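Glutathione S-transferase (Xanthomonas axonopodis pv. citri, PDB 6NV6) probably catalyses the conjugation of glutathione to electrophilic substrates, as a theta-class glutathione transferase that binds glutathione. Local coordinates at residues N14-A18 with S68-V72. Numbering follows the deposited sequence.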
ATOM      1  N   ASN A  14       1.661   5.734   1.565  1.00 27.57           N
ATOM      2  CA  ASN A  14       3.015   5.341   1.916  1.00 30.14           C
ATOM      3  C   ASN A  14       3.152   5.140   3.420  1.00 37.35           C
ATOM      4  O   ASN A  14       3.785   4.176   3.870  1.00 34.72           O
ATOM      5  CB  ASN A  14       3.996   6.392   1.415  1.00 27.69           C
ATOM      6  CG  ASN A  14       4.232   6.301  -0.078  1.00 30.76           C
ATOM      7  OD1 ASN A  14       4.034   5.250  -0.680  1.00 37.12           O
ATOM      8  ND2 ASN A  14       4.672   7.396  -0.681  1.00 37.68           N
ATOM      9  N   VAL A  15       2.549   6.029   4.211  1.00 32.86           N
ATOM     10  CA  VAL A  15       2.581   5.875   5.657  1.00 28.26           C
ATOM     11  C   VAL A  15       1.734   4.674   6.069  1.00 34.30           C
ATOM     12  O   VAL A  15       2.094   3.925   6.987  1.00 33.74           O
ATOM     13  CB  VAL A  15       2.117   7.189   6.322  1.00 41.73           C
ATOM     14  CG1 VAL A  15       2.069   7.063   7.844  1.00 33.98           C
ATOM     15  CG2 VAL A  15       3.005   8.369   5.890  1.00 31.70           C
ATOM     16  N   ARG A  16       0.620   4.442   5.368  1.00 28.56           N
ATOM     17  CA  ARG A  16      -0.176   3.248   5.628  1.00 28.07           C
ATOM     18  C   ARG A  16       0.657   1.988   5.452  1.00 26.14           C
ATOM     19  O   ARG A  16       0.555   1.050   6.251  1.00 26.30           O
ATOM     20  CB  ARG A  16      -1.382   3.202   4.696  1.00 32.68           C
ATOM     21  CG  ARG A  16      -2.515   4.131   5.068  1.00 31.57           C
ATOM     22  CD  ARG A  16      -3.606   4.083   3.998  1.00 28.80           C
ATOM     23  NE  ARG A  16      -4.740   4.932   4.341  1.00 38.55           N
ATOM     24  CZ  ARG A  16      -5.149   5.966   3.616  1.00 37.45           C
ATOM     25  NH1 ARG A  16      -4.529   6.271   2.482  1.00 33.03           N
ATOM     26  NH2 ARG A  16      -6.182   6.687   4.028  1.00 36.94           N
ATOM     27  N   LYS A  17       1.477   1.950   4.397  1.00 28.95           N
ATOM     28  CA  LYS A  17       2.379   0.826   4.167  1.00 30.24           C
ATOM     29  C   LYS A  17       3.198   0.515   5.405  1.00 29.80           C
ATOM     30  O   LYS A  17       3.375  -0.654   5.775  1.00 27.32           O
ATOM     31  CB  LYS A  17       3.339   1.144   3.027  1.00 27.82           C
ATOM     32  CG  LYS A  17       2.755   1.187   1.647  1.00 29.34           C
ATOM     33  CD  LYS A  17       3.909   1.288   0.683  1.00 30.40           C
ATOM     34  CE  LYS A  17       3.564   2.049  -0.562  1.00 30.03           C
ATOM     35  NZ  LYS A  17       4.833   2.495  -1.175  1.00 29.96           N
ATOM     36  N   ALA A  18       3.717   1.554   6.053  1.00 29.37           N
ATOM     37  CA  ALA A  18       4.591   1.343   7.193  1.00 29.79           C
ATOM     38  C   ALA A  18       3.799   0.973   8.440  1.00 28.96           C
ATOM     39  O   ALA A  18       4.198   0.064   9.175  1.00 24.77           O
ATOM     40  CB  ALA A  18       5.431   2.598   7.432  1.00 31.63           C
ATOM     41  N   SER A  68       9.216   4.150   1.757  1.00 31.93           N
ATOM     42  CA  SER A  68       8.124   3.261   2.163  1.00 29.09           C
ATOM     43  C   SER A  68       8.527   1.790   2.047  1.00 31.80           C
ATOM     44  O   SER A  68       8.532   1.039   3.033  1.00 29.65           O
ATOM     45  CB  SER A  68       6.908   3.520   1.280  1.00 23.51           C
ATOM     46  OG  SER A  68       6.743   4.915   1.045  1.00 34.87           O
ATOM     47  N   ASN A  69       8.890   1.364   0.830  1.00 30.38           N
ATOM     48  CA  ASN A  69       9.095  -0.060   0.593  1.00 36.48           C
ATOM     49  C   ASN A  69      10.356  -0.572   1.278  1.00 32.35           C
ATOM     50  O   ASN A  69      10.391  -1.732   1.703  1.00 34.93           O
ATOM     51  CB  ASN A  69       9.129  -0.345  -0.912  1.00 37.37           C
ATOM     52  CG  ASN A  69       7.813  -0.029  -1.606  1.00 25.41           C
ATOM     53  OD1 ASN A  69       6.778   0.152  -0.960  1.00 28.43           O
ATOM     54  ND2 ASN A  69       7.853   0.053  -2.926  1.00 19.45           N
ATOM     55  N   ALA A  70      11.391   0.264   1.401  1.00 32.05           N
ATOM     56  CA  ALA A  70      12.531  -0.102   2.232  1.00 34.01           C
ATOM     57  C   ALA A  70      12.113  -0.258   3.692  1.00 33.76           C
ATOM     58  O   ALA A  70      12.542  -1.201   4.371  1.00 33.72           O
ATOM     59  CB  ALA A  70      13.640   0.940   2.089  1.00 28.02           C
ATOM     60  N   ILE A  71      11.290   0.667   4.194  1.00 25.53           N
ATOM     61  CA  ILE A  71      10.770   0.552   5.551  1.00 31.26           C
ATOM     62  C   ILE A  71      10.037  -0.771   5.719  1.00 35.21           C
ATOM     63  O   ILE A  71      10.171  -1.451   6.745  1.00 37.06           O
ATOM     64  CB  ILE A  71       9.861   1.751   5.884  1.00 32.13           C
ATOM     65  CG1 ILE A  71      10.673   3.049   5.905  1.00 34.28           C
ATOM     66  CG2 ILE A  71       9.175   1.556   7.227  1.00 27.50           C
ATOM     67  CD1 ILE A  71       9.828   4.295   5.867  1.00 34.33           C
ATOM     68  N   VAL A  72       9.262  -1.170   4.710  1.00 29.52           N
ATOM     69  CA  VAL A  72       8.502  -2.412   4.825  1.00 31.21           C
ATOM     70  C   VAL A  72       9.455  -3.592   4.873  1.00 28.96           C
ATOM     71  O   VAL A  72       9.427  -4.402   5.809  1.00 29.60           O
ATOM     72  CB  VAL A  72       7.501  -2.549   3.659  1.00 35.23           C
ATOM     73  CG1 VAL A  72       6.935  -3.975   3.584  1.00 25.51           C
ATOM     74  CG2 VAL A  72       6.374  -1.513   3.777  1.00 26.71           C
TER
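The two parallel helices packed side by side on one face of the thioredoxin-like sheet of the N-terminal domain meet where Lys17 of helix 13-25 reaches across to Ser68 and Asn69 at the start of helix 68-79. The short segments run in the same direction, 4° apart, with their axes 8.9 Å from each other, and Asn14 faces Ser68 where their backbones come close. With CG anti to its carbonyl carbon (chi1 -71°), the Lys17 side chain runs back toward the N-terminal end of its own helix, and its end, beyond a bend at chi3, lies against Ser68 CB. There the ammonium group bridges two amide oxygens. Lys17 NZ donates to Asn14 OD1 at 2.9 Å, one turn earlier in the same helix, and across the interface to Asn69 OD1 at 3.1 Å. In the second bond NZ stands above the carbonyl plane of Asn69, 38° out of it. Both acceptors are neutral amide oxygens, so within this contact the ammonium is probably stabilised by their dipoles and not by a carboxylate. Ser68 OG packs against CB and CG of Asn14 without a hydrogen bond to OD1.

In this thioredoxin-like fold the pair lies between the sheet and the helical C-terminal domain: Pro164, Ser167 and Phe168 of helix 163-174 touch Lys17, while Met98 of helix 88-118 touches Asn69 and Val72. One turn on, the contact becomes apolar. Ala18 CB meets Ile71 CG2 at 3.9 Å, and Val72 CG2 rests against Lys17 CB and the Lys17 carbonyl oxygen.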